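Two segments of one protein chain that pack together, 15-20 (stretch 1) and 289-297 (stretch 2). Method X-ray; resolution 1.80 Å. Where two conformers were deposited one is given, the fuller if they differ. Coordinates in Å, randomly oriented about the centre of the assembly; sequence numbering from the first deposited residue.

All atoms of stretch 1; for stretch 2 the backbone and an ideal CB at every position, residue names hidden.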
# COMPACT_ATOMS: atom_id res chain seq x y z
N TYR B 15 24.61 21.98 -10.26
CA TYR B 15 23.47 21.33 -9.61
C TYR B 15 23.33 21.89 -8.20
O TYR B 15 24.34 22.12 -7.51
CB TYR B 15 23.74 19.84 -9.55
CG TYR B 15 23.81 19.30 -10.99
CD1 TYR B 15 22.62 18.98 -11.69
CD2 TYR B 15 25.05 19.15 -11.64
CE1 TYR B 15 22.66 18.62 -13.06
CE2 TYR B 15 25.11 18.72 -13.00
CZ TYR B 15 23.91 18.45 -13.69
OH TYR B 15 23.95 18.06 -15.01
N ARG B 16 22.08 22.07 -7.77
CA ARG B 16 21.78 22.57 -6.43
C ARG B 16 20.87 21.62 -5.72
O ARG B 16 19.82 21.20 -6.32
CB ARG B 16 21.06 23.92 -6.56
CG ARG B 16 21.97 24.98 -7.24
CD ARG B 16 21.28 26.37 -7.21
NE ARG B 16 22.25 27.35 -7.69
CZ ARG B 16 22.26 28.64 -7.37
NH1 ARG B 16 21.27 29.17 -6.63
NH2 ARG B 16 23.26 29.41 -7.83
N TYR B 17 21.21 21.28 -4.46
CA TYR B 17 20.29 20.50 -3.63
C TYR B 17 19.01 21.24 -3.47
O TYR B 17 19.00 22.45 -3.21
CB TYR B 17 20.90 20.17 -2.24
CG TYR B 17 21.95 19.12 -2.34
CD1 TYR B 17 21.62 17.79 -2.25
CD2 TYR B 17 23.28 19.46 -2.64
CE1 TYR B 17 22.60 16.77 -2.46
CE2 TYR B 17 24.28 18.46 -2.78
CZ TYR B 17 23.92 17.14 -2.69
OH TYR B 17 24.87 16.17 -2.84
N CYS B 18 17.88 20.53 -3.57
CA CYS B 18 16.58 21.20 -3.55
C CYS B 18 16.13 21.30 -2.07
O CYS B 18 15.83 20.27 -1.45
CB CYS B 18 15.59 20.27 -4.36
SG CYS B 18 13.94 20.95 -4.41
N GLY B 19 16.22 22.49 -1.46
CA GLY B 19 15.86 22.67 -0.06
C GLY B 19 16.75 21.81 0.83
O GLY B 19 17.95 21.67 0.55
N LYS B 20 16.17 21.13 1.81
CA LYS B 20 16.88 20.22 2.72
C LYS B 20 17.05 18.80 2.17
O LYS B 20 17.67 17.96 2.81
CB LYS B 20 16.19 20.16 4.10
CG LYS B 20 14.84 19.37 4.16
CD LYS B 20 14.23 19.50 5.57
CE LYS B 20 12.76 19.12 5.62
NZ LYS B 20 12.23 19.30 7.01
N UNK B 289 18.63 35.76 -10.38
CA UNK B 289 17.90 34.78 -9.57
C UNK B 289 18.84 33.82 -8.88
O UNK B 289 18.59 33.42 -7.74
CB UNK B 289 16.91 34.00 -10.44
N UNK B 290 19.89 33.40 -9.57
CA UNK B 290 20.79 32.34 -9.11
C UNK B 290 22.01 32.90 -8.28
O UNK B 290 22.98 32.18 -8.02
CB UNK B 290 21.30 31.56 -10.32
N UNK B 291 21.92 34.17 -7.89
CA UNK B 291 23.07 34.89 -7.30
C UNK B 291 23.38 34.42 -5.90
O UNK B 291 24.47 34.71 -5.34
CB UNK B 291 22.80 36.40 -7.28
N UNK B 292 22.40 33.76 -5.29
CA UNK B 292 22.58 33.19 -3.97
C UNK B 292 21.77 31.88 -3.88
O UNK B 292 21.23 31.37 -4.88
CB UNK B 292 22.15 34.18 -2.89
N UNK B 293 21.58 31.37 -2.67
CA UNK B 293 21.13 30.00 -2.60
C UNK B 293 19.65 29.91 -2.32
O UNK B 293 19.17 28.86 -1.97
CB UNK B 293 21.91 29.24 -1.53
N UNK B 294 18.94 31.02 -2.52
CA UNK B 294 17.49 31.11 -2.22
C UNK B 294 16.67 30.46 -3.35
O UNK B 294 15.43 30.24 -3.22
CB UNK B 294 17.07 32.57 -2.04
N UNK B 295 17.32 30.23 -4.48
CA UNK B 295 16.62 29.68 -5.63
C UNK B 295 17.35 28.41 -6.00
O UNK B 295 18.58 28.41 -6.18
CB UNK B 295 16.56 30.66 -6.80
N UNK B 296 16.61 27.30 -6.10
CA UNK B 296 17.22 26.02 -6.52
C UNK B 296 17.49 25.93 -8.03
O UNK B 296 18.52 25.36 -8.47
CB UNK B 296 16.31 24.86 -6.11
N UNK B 297 16.59 26.50 -8.83
CA UNK B 297 16.67 26.37 -10.29
C UNK B 297 15.81 27.44 -10.92
O UNK B 297 14.89 28.01 -10.25
CB UNK B 297 16.23 24.98 -10.76

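The contact is dominated by Arg16, whose side chain extends from the strand toward the second stretch, with chi1 m and chi2 and chi3 t, and presents its guanidinium to that backbone. Cys18 and the turn at Gly19 offer a second, smaller surface.

Position 289 has helical backbone angles, and its ideal CB has nothing of stretch 1 within 5.5 Å. Stretch 1 therefore sets little constraint; the residue is Leu289, whose side chain leads away.

At position 290 the chain leaves helical phi/psi, and its carbonyl accepts a hydrogen bond from the guanidinium, Arg16 NH2 to the carbonyl O of position 290 at 2.8 Å. CA-to-CB points sideways, with the ideal CB 3.8 Å from Arg16 NH2. An aliphatic or aromatic group could lie against the flat guanidinium. The residue is Leu290; its chi1 m, chi2 t rotamer brings CD2 over one face of the guanidinium, 3.7 Å from Arg16 CZ, while the carbonyl of the same residue accepts the hydrogen bond from Arg16 NH2.

Position 291 points away, so many residues would suit; it is Lys291. Position 292 also points away, but its backbone is engaged: Arg16 NH1 donates to the carbonyl O of position 292 at 2.8 Å. The side chain is left free to vary. The residue, Asp292, turns its carboxylate to its own stretch, where Asp292 OD1 accepts from the backbone N of position 294 at 3.1 Å.

At position 293 the ideal CB lies 5.1 Å from Arg16 NH1, a distance at which small, polar or acidic residues all seem reasonable. Asp293 is found, yet its carboxylate leads away and forms no salt bridge with the arginine. Position 294 points away from stretch 1, leaving the choice open; it is Arg294.

Position 295 again contributes through its backbone. CA-to-CB points away, whereas Arg16 NH1 donates to the carbonyl O of position 295 at 2.8 Å. Both this oxygen and Asp292 O lie near the guanidinium plane, at its edge, as in-plane N-H donors require. The extended phi/psi of -123/126° is compatible with a beta-branched residue, and Val295 is found.

Position 296 comes closest in backbone register, its CA 5.7 Å from Cys18 CA. The ideal CB is 4.5 Å from Cys18 CA and 4.6 Å from Tyr17 O, so Ser, Thr, Val or Ala would suit. In Thr296, CG2 packs 3.6 Å from Cys18 CA, and OG1 hydrogen-bonds at 2.6 Å to the O of water 1, which also donates to Tyr17 O and accepts from Gly19 N.

At position 297 CA-to-CB points sideways, clear of stretch 1, leaving the choice open; it is Ser297.

Stretch 2 (289-297) LLKDDRVTS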
# COMPACT_ATOMS: atom_id res chain seq x y z
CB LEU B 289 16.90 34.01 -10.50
CG LEU B 289 15.70 34.88 -10.91
CD1 LEU B 289 14.94 34.25 -12.14
CD2 LEU B 289 14.70 34.96 -9.69
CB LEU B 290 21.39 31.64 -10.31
CG LEU B 290 20.37 30.71 -11.03
CD1 LEU B 290 20.96 30.14 -12.29
CD2 LEU B 290 19.84 29.59 -10.07
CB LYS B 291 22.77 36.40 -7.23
CG LYS B 291 21.65 36.79 -6.24
CD LYS B 291 21.26 38.32 -6.46
CE LYS B 291 20.05 38.79 -5.65
NZ LYS B 291 18.76 38.07 -6.07
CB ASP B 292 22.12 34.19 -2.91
CG ASP B 292 20.64 34.60 -3.09
OD1 ASP B 292 19.79 33.77 -3.58
OD2 ASP B 292 20.35 35.77 -2.73
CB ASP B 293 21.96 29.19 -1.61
CG ASP B 293 21.70 29.59 -0.18
OD1 ASP B 293 20.83 30.48 0.07
OD2 ASP B 293 22.39 29.01 0.71
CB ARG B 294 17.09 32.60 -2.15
CG ARG B 294 17.90 33.41 -1.10
CD ARG B 294 17.39 33.13 0.36
NE ARG B 294 16.54 34.21 0.81
CZ ARG B 294 15.72 34.17 1.87
NH1 ARG B 294 15.66 33.12 2.67
NH2 ARG B 294 14.95 35.23 2.13
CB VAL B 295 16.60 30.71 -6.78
CG1 VAL B 295 16.15 30.07 -8.14
CG2 VAL B 295 15.66 31.86 -6.45
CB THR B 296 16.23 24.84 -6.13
OG1 THR B 296 15.78 25.03 -4.79
CG2 THR B 296 16.91 23.51 -6.27
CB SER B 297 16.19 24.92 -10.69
OG SER B 297 16.42 24.70 -12.08
O HOH W 1 17.20 24.82 -2.68
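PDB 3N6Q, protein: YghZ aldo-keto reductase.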